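Local structure of 7beta-hydroxysteroid dehydrogenase (Collinsella aerofaciens ATCC 25986, 5GT9) at residues A92-F97 with E109-V114; N140-T145 with F162-T167. The protein reduces the 7-oxo group of 7-oxolithocholate with NADPH to give ursodeoxycholate, acting as a homodimeric 7beta-hydroxysteroid dehydrogenase of the short-chain dehydrogenase/reductase family. All blocks are in the same frame, centred on the assembly; numbering follows the deposited sequence.

Contact 1 of 2, residues A92-F97 with E109-V114; sequences ACLHSF and EAMINV. With NAP (NADP nicotinamide-adenine-dinucleotide phosphate), chain D.
The extended loop 92-97 runs beside helical turns 109-114, with C93 level with V114 and L94 facing M111 at 5.6 Å between CA atoms. L94, M111 and V114 share the contact, L94 with slightly the largest part. With its CG anti to the backbone N (chi1 178°), the leucine side chain extends over the helix, and CD2 of L94 comes to rest 3.7 Å from CB of A110. M111 passes the leucine at about a right angle, CG of M111 lying 3.9 Å from CD2 of L94. Beyond that crossing the methionine chain bends at chi3, where its thioether meets the loop backbone: SD of M111 is 3.7 Å from CA of H95, and CE of M111 reaches CB of S96. V114 divides its two methyls between loop and cofactor. CG1 of V114 presses on the C93-L94 peptide, 3.7 Å from N of L94, while CG2 of V114 sits 3.8 Å from both CB of L94 and the adenine amino N6A of NADP. The adenine is also met by A92, whose CB lies 3.6 Å from C4A of NADP. C93 turns from the helix to the other end of the dinucleotide, its SG 3.6 Å from O2D of the nicotinamide ribose. H95 likewise faces away, its ring meeting that of Y156, the inferred proton acceptor. Between the segments themselves the chemistry is purely van der Waals, so their fit rests on shape; directional bonds to the loop come from N115 ND2, which binds L94 O beside CG of M111, and from N153 OD1, which accepts from S96 N.

Contact 2 of 2, residues N140-T145 with F162-T167; sequences NVSSMT and FILKMT. With NAP (NADP nicotinamide-adenine-dinucleotide phosphate), chain D.
N140 and T167 make the polar link between strand 140-143 and helix 162-167, two neighbouring elements of the Rossmann fold whose axes come within 7.7 Å at an angle of 132°. The carboxamide ND2 of N140 donates to OG1 of T167 over 3.0 Å, nearly straight at 163° and close to the amide plane. That hydroxyl donates in turn to O of I163, 2.7 Å from OG1 of T167. The same carbonyl accepts the helical N-H of T167 from the opposite face of its plane. Having OG1 anti to the carbonyl carbon and beside the backbone N (chi1 -56°) lets the threonine serve both partners. An alanine here is likely to leave the amide N-H of N140 without this acceptor and the carboxamide less firmly held. Alongside, CG2 of I163 approaches CB of N140 at 4.0 Å and O of V141 at 3.7 Å, while OG of S142 lies over CB of L164 and bonds to K160 O.

Farther out, N140 OD1 accepts from Y90 N on the adjoining strand, so both ends of the carboxamide are engaged. V141 O receives K160 NZ, the lysine thought to lower the pKa of Y156, and CG1 of V141 packs against the nicotinamide ribose. At the strand's end S143, the inferred transition-state stabiliser, bonds through OG to Y156 OH and more weakly to OG1 of T145. This same OG of S143 stands 3.3 Å from C5N of the nicotinamide ring.

Overall arrangement
Contacts 1 and 2 approach the same NADP from different parts of one Rossmann domain, their centres 14 Å apart and their nearest atoms about 5 Å apart without touching. Contact 2 is deeper, its touching residues all buried, and pairs a strand of the central sheet with a helix; contact 1 is only partly buried and sets a loop against helix 105-133. Chemistry follows place: the interior pair includes a short chain of hydrogen bonds, whereas the outer one relies on aliphatic and thioether surfaces. Helix 105-133 also packs on contact 2, F119 touching N140 and I163. Y156 joins the two, meeting H95 of contact 1 and S143 of contact 2, and both contacts reach the second subunit.

Contact 1 of 2, residues A92-F97 with E109-V114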
# COMPACT_ATOMS: atom_id res chain seq x y z
N ALA B 92 -14.72 -11.81 -8.68
CA ALA B 92 -15.53 -10.57 -8.83
C ALA B 92 -15.71 -9.86 -7.48
O ALA B 92 -15.84 -10.48 -6.45
CB ALA B 92 -16.91 -10.86 -9.39
N CYS B 93 -15.82 -8.54 -7.57
CA CYS B 93 -16.21 -7.75 -6.40
C CYS B 93 -17.09 -6.60 -6.87
O CYS B 93 -17.10 -6.24 -8.04
CB CYS B 93 -14.93 -7.27 -5.70
SG CYS B 93 -14.18 -5.83 -6.45
N LEU B 94 -17.81 -6.01 -5.94
CA LEU B 94 -18.54 -4.76 -6.20
C LEU B 94 -18.34 -3.86 -5.01
O LEU B 94 -18.46 -4.29 -3.84
CB LEU B 94 -20.05 -5.04 -6.36
CG LEU B 94 -20.92 -3.79 -6.58
CD1 LEU B 94 -20.57 -3.07 -7.85
CD2 LEU B 94 -22.37 -4.19 -6.60
N HIS B 95 -18.02 -2.61 -5.29
CA HIS B 95 -18.08 -1.62 -4.22
C HIS B 95 -18.68 -0.32 -4.75
O HIS B 95 -19.10 -0.27 -5.92
CB HIS B 95 -16.71 -1.47 -3.58
CG HIS B 95 -15.60 -1.13 -4.54
ND1 HIS B 95 -15.52 0.09 -5.18
CD2 HIS B 95 -14.57 -1.87 -5.02
CE1 HIS B 95 -14.45 0.10 -5.97
NE2 HIS B 95 -13.86 -1.08 -5.88
N SER B 96 -18.91 0.65 -3.86
CA SER B 96 -19.71 1.81 -4.20
C SER B 96 -19.39 2.87 -3.20
O SER B 96 -19.69 2.70 -2.05
CB SER B 96 -21.21 1.47 -4.16
OG SER B 96 -21.96 2.53 -4.79
N PHE B 97 -18.80 3.97 -3.66
CA PHE B 97 -18.41 5.07 -2.80
C PHE B 97 -19.56 5.73 -2.11
O PHE B 97 -20.54 6.10 -2.73
CB PHE B 97 -17.63 6.09 -3.61
CG PHE B 97 -17.28 7.33 -2.85
CD1 PHE B 97 -16.20 7.32 -1.94
CD2 PHE B 97 -18.00 8.51 -3.04
CE1 PHE B 97 -15.90 8.47 -1.24
CE2 PHE B 97 -17.70 9.64 -2.32
CZ PHE B 97 -16.63 9.63 -1.44
N GLU B 109 -27.79 -3.93 -1.37
CA GLU B 109 -28.24 -5.25 -1.70
C GLU B 109 -27.36 -5.87 -2.81
O GLU B 109 -26.99 -6.97 -2.74
CB GLU B 109 -29.72 -5.23 -2.13
CG GLU B 109 -30.50 -6.49 -1.86
CD GLU B 109 -32.03 -6.19 -1.70
OE1 GLU B 109 -32.63 -6.56 -0.76
OE2 GLU B 109 -32.57 -5.45 -2.47
N ALA B 110 -27.09 -5.10 -3.85
CA ALA B 110 -26.19 -5.58 -4.95
C ALA B 110 -24.83 -6.04 -4.37
O ALA B 110 -24.30 -7.06 -4.80
CB ALA B 110 -25.95 -4.47 -5.93
N MET B 111 -24.27 -5.29 -3.41
CA MET B 111 -22.95 -5.62 -2.84
C MET B 111 -23.06 -6.87 -1.99
O MET B 111 -22.20 -7.75 -2.08
CB MET B 111 -22.42 -4.45 -2.01
CG MET B 111 -22.02 -3.25 -2.86
SD MET B 111 -20.98 -2.02 -2.01
CE MET B 111 -22.32 -1.13 -1.24
N ILE B 112 -24.14 -6.99 -1.22
CA ILE B 112 -24.37 -8.23 -0.48
C ILE B 112 -24.39 -9.43 -1.45
O ILE B 112 -23.81 -10.50 -1.17
CB ILE B 112 -25.72 -8.17 0.32
CG1 ILE B 112 -25.52 -7.32 1.55
CG2 ILE B 112 -26.16 -9.58 0.75
CD1 ILE B 112 -26.81 -6.84 2.18
N ASN B 113 -25.02 -9.24 -2.60
CA ASN B 113 -25.08 -10.33 -3.55
C ASN B 113 -23.75 -10.68 -4.14
O ASN B 113 -23.39 -11.89 -4.18
CB ASN B 113 -26.15 -10.06 -4.61
CG ASN B 113 -27.56 -10.22 -4.08
OD1 ASN B 113 -27.79 -10.90 -3.11
ND2 ASN B 113 -28.53 -9.62 -4.78
N VAL B 114 -22.95 -9.67 -4.52
CA VAL B 114 -21.67 -10.00 -5.19
C VAL B 114 -20.67 -10.57 -4.19
O VAL B 114 -20.06 -11.63 -4.40
CB VAL B 114 -21.01 -8.79 -5.91
CG1 VAL B 114 -19.70 -9.17 -6.54
CG2 VAL B 114 -21.95 -8.23 -7.01
PA NAP D . -11.11 -7.51 -12.19
O1A NAP D . -9.83 -8.25 -11.89
O2A NAP D . -11.26 -6.91 -13.55
O5B NAP D . -12.36 -8.50 -12.00
C5B NAP D . -12.51 -9.59 -12.88
C4B NAP D . -13.87 -9.57 -13.57
O4B NAP D . -14.94 -9.95 -12.72
C3B NAP D . -14.23 -8.21 -14.11
O3B NAP D . -13.47 -7.93 -15.26
C2B NAP D . -15.72 -8.33 -14.29
O2B NAP D . -15.99 -8.49 -15.71
C1B NAP D . -16.08 -9.53 -13.40
N9A NAP D . -17.20 -9.09 -12.59
C8A NAP D . -17.30 -7.96 -11.81
N7A NAP D . -18.52 -7.89 -11.28
C5A NAP D . -19.22 -8.95 -11.68
C6A NAP D . -20.57 -9.39 -11.54
N6A NAP D . -21.48 -8.73 -10.74
N1A NAP D . -20.87 -10.55 -12.12
C2A NAP D . -20.01 -11.27 -12.89
N3A NAP D . -18.76 -10.89 -13.09
C4A NAP D . -18.34 -9.75 -12.53
O3 NAP D . -11.66 -6.43 -11.11
PN NAP D . -11.00 -5.82 -9.79
O1N NAP D . -11.92 -4.68 -9.33
O2N NAP D . -9.54 -5.59 -10.09
O5D NAP D . -11.28 -6.98 -8.71
C5D NAP D . -10.70 -8.28 -8.86
C4D NAP D . -10.48 -8.83 -7.44
O4D NAP D . -9.26 -8.29 -6.91
C3D NAP D . -11.58 -8.50 -6.46
O3D NAP D . -11.91 -9.63 -5.67
C2D NAP D . -11.01 -7.38 -5.63
O2D NAP D . -11.59 -7.23 -4.34
C1D NAP D . -9.51 -7.70 -5.63
N1N NAP D . -8.72 -6.47 -5.43
C2N NAP D . -8.33 -5.75 -6.51
C3N NAP D . -7.63 -4.57 -6.35
C7N NAP D . -7.15 -3.76 -7.49
O7N NAP D . -6.34 -2.90 -7.21
N7N NAP D . -7.49 -4.04 -8.79
C4N NAP D . -7.28 -4.18 -5.06
C5N NAP D . -7.61 -4.97 -3.97
C6N NAP D . -8.39 -6.11 -4.19
P2B NAP D . -17.50 -8.23 -16.31
O1X NAP D . -17.45 -8.65 -17.78
O2X NAP D . -18.50 -8.98 -15.58
O3X NAP D . -17.64 -6.71 -16.25

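Contact 2 of 2, residues N140-T145 with F162-T167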
# COMPACT_ATOMS: atom_id res chain seq x y z
N ASN B 140 -9.89 -18.16 -3.47
CA ASN B 140 -10.74 -16.95 -3.48
C ASN B 140 -9.91 -15.71 -3.32
O ASN B 140 -8.87 -15.77 -2.67
CB ASN B 140 -11.81 -17.10 -2.37
CG ASN B 140 -12.80 -18.24 -2.68
OD1 ASN B 140 -13.14 -18.47 -3.86
ND2 ASN B 140 -13.22 -18.97 -1.67
N VAL B 141 -10.41 -14.59 -3.82
CA VAL B 141 -9.69 -13.33 -3.83
C VAL B 141 -10.28 -12.42 -2.75
O VAL B 141 -11.50 -12.16 -2.74
CB VAL B 141 -9.75 -12.66 -5.15
CG1 VAL B 141 -8.91 -11.39 -5.09
CG2 VAL B 141 -9.16 -13.58 -6.23
N SER B 142 -9.46 -11.93 -1.85
CA SER B 142 -9.90 -10.91 -0.89
C SER B 142 -9.09 -9.61 -1.20
O SER B 142 -8.36 -9.50 -2.18
CB SER B 142 -9.74 -11.36 0.53
OG SER B 142 -10.39 -10.44 1.45
N SER B 143 -9.22 -8.64 -0.30
CA SER B 143 -8.65 -7.32 -0.50
C SER B 143 -8.08 -6.86 0.79
O SER B 143 -8.58 -7.24 1.87
CB SER B 143 -9.78 -6.35 -0.79
OG SER B 143 -9.23 -5.11 -1.13
N MET B 144 -7.09 -5.96 0.71
CA MET B 144 -6.51 -5.44 1.95
C MET B 144 -7.57 -4.71 2.78
O MET B 144 -7.46 -4.68 4.03
CB MET B 144 -5.29 -4.54 1.67
CG MET B 144 -3.98 -5.33 1.28
SD MET B 144 -2.67 -4.18 0.71
CE MET B 144 -2.01 -3.82 2.36
N THR B 145 -8.65 -4.21 2.14
CA THR B 145 -9.73 -3.54 2.91
C THR B 145 -10.53 -4.48 3.82
O THR B 145 -11.17 -4.05 4.79
CB THR B 145 -10.71 -2.82 1.97
OG1 THR B 145 -11.32 -3.78 1.12
CG2 THR B 145 -10.00 -1.76 1.24
N PHE B 162 -15.66 -10.98 4.92
CA PHE B 162 -16.47 -12.20 4.95
C PHE B 162 -15.78 -13.26 4.07
O PHE B 162 -15.59 -14.41 4.49
CB PHE B 162 -17.89 -11.90 4.42
CG PHE B 162 -18.84 -13.08 4.54
CD1 PHE B 162 -18.86 -14.05 3.56
CD2 PHE B 162 -19.71 -13.15 5.57
CE1 PHE B 162 -19.73 -15.16 3.70
CE2 PHE B 162 -20.60 -14.26 5.70
CZ PHE B 162 -20.57 -15.23 4.77
N ILE B 163 -15.39 -12.88 2.87
CA ILE B 163 -14.64 -13.81 1.98
C ILE B 163 -13.39 -14.32 2.63
O ILE B 163 -13.07 -15.58 2.59
CB ILE B 163 -14.38 -13.19 0.59
CG1 ILE B 163 -15.68 -13.03 -0.19
CG2 ILE B 163 -13.45 -14.10 -0.22
CD1 ILE B 163 -15.60 -12.16 -1.39
N LEU B 164 -12.60 -13.37 3.20
CA LEU B 164 -11.35 -13.71 3.85
C LEU B 164 -11.57 -14.74 4.95
O LEU B 164 -10.97 -15.85 4.99
CB LEU B 164 -10.69 -12.44 4.42
CG LEU B 164 -9.38 -12.62 5.20
CD1 LEU B 164 -8.30 -13.20 4.29
CD2 LEU B 164 -8.99 -11.22 5.71
N LYS B 165 -12.42 -14.40 5.94
CA LYS B 165 -12.56 -15.34 7.06
C LYS B 165 -13.29 -16.64 6.72
O LYS B 165 -12.94 -17.72 7.28
CB LYS B 165 -13.26 -14.60 8.25
CG LYS B 165 -12.44 -13.46 8.85
CD LYS B 165 -11.11 -13.82 9.45
CE LYS B 165 -10.20 -12.60 9.57
NZ LYS B 165 -8.80 -13.00 9.76
N MET B 166 -14.20 -16.64 5.75
CA MET B 166 -14.88 -17.89 5.38
C MET B 166 -13.86 -18.81 4.69
O MET B 166 -13.83 -20.02 4.97
CB MET B 166 -16.01 -17.67 4.40
CG MET B 166 -16.83 -18.93 4.09
SD MET B 166 -17.86 -19.23 5.56
CE MET B 166 -18.23 -20.98 5.32
N THR B 167 -13.02 -18.22 3.84
CA THR B 167 -12.06 -19.01 3.05
C THR B 167 -10.94 -19.52 3.97
O THR B 167 -10.48 -20.67 3.80
CB THR B 167 -11.53 -18.24 1.87
OG1 THR B 167 -12.63 -17.79 1.05
CG2 THR B 167 -10.61 -19.14 1.03
PA NAP D . -11.11 -7.51 -12.19
O1A NAP D . -9.83 -8.25 -11.89
O2A NAP D . -11.26 -6.91 -13.55
O5B NAP D . -12.36 -8.50 -12.00
C5B NAP D . -12.51 -9.59 -12.88
C4B NAP D . -13.87 -9.57 -13.57
O4B NAP D . -14.94 -9.95 -12.72
C3B NAP D . -14.23 -8.21 -14.11
O3B NAP D . -13.47 -7.93 -15.26
C2B NAP D . -15.72 -8.33 -14.29
O2B NAP D . -15.99 -8.49 -15.71
C1B NAP D . -16.08 -9.53 -13.40
N9A NAP D . -17.20 -9.09 -12.59
C8A NAP D . -17.30 -7.96 -11.81
N7A NAP D . -18.52 -7.89 -11.28
C5A NAP D . -19.22 -8.95 -11.68
C6A NAP D . -20.57 -9.39 -11.54
N6A NAP D . -21.48 -8.73 -10.74
N1A NAP D . -20.87 -10.55 -12.12
C2A NAP D . -20.01 -11.27 -12.89
N3A NAP D . -18.76 -10.89 -13.09
C4A NAP D . -18.34 -9.75 -12.53
O3 NAP D . -11.66 -6.43 -11.11
PN NAP D . -11.00 -5.82 -9.79
O1N NAP D . -11.92 -4.68 -9.33
O2N NAP D . -9.54 -5.59 -10.09
O5D NAP D . -11.28 -6.98 -8.71
C5D NAP D . -10.70 -8.28 -8.86
C4D NAP D . -10.48 -8.83 -7.44
O4D NAP D . -9.26 -8.29 -6.91
C3D NAP D . -11.58 -8.50 -6.46
O3D NAP D . -11.91 -9.63 -5.67
C2D NAP D . -11.01 -7.38 -5.63
O2D NAP D . -11.59 -7.23 -4.34
C1D NAP D . -9.51 -7.70 -5.63
N1N NAP D . -8.72 -6.47 -5.43
C2N NAP D . -8.33 -5.75 -6.51
C3N NAP D . -7.63 -4.57 -6.35
C7N NAP D . -7.15 -3.76 -7.49
O7N NAP D . -6.34 -2.90 -7.21
N7N NAP D . -7.49 -4.04 -8.79
C4N NAP D . -7.28 -4.18 -5.06
C5N NAP D . -7.61 -4.97 -3.97
C6N NAP D . -8.39 -6.11 -4.19
P2B NAP D . -17.50 -8.23 -16.31
O1X NAP D . -17.45 -8.65 -17.78
O2X NAP D . -18.50 -8.98 -15.58
O3X NAP D . -17.64 -6.71 -16.25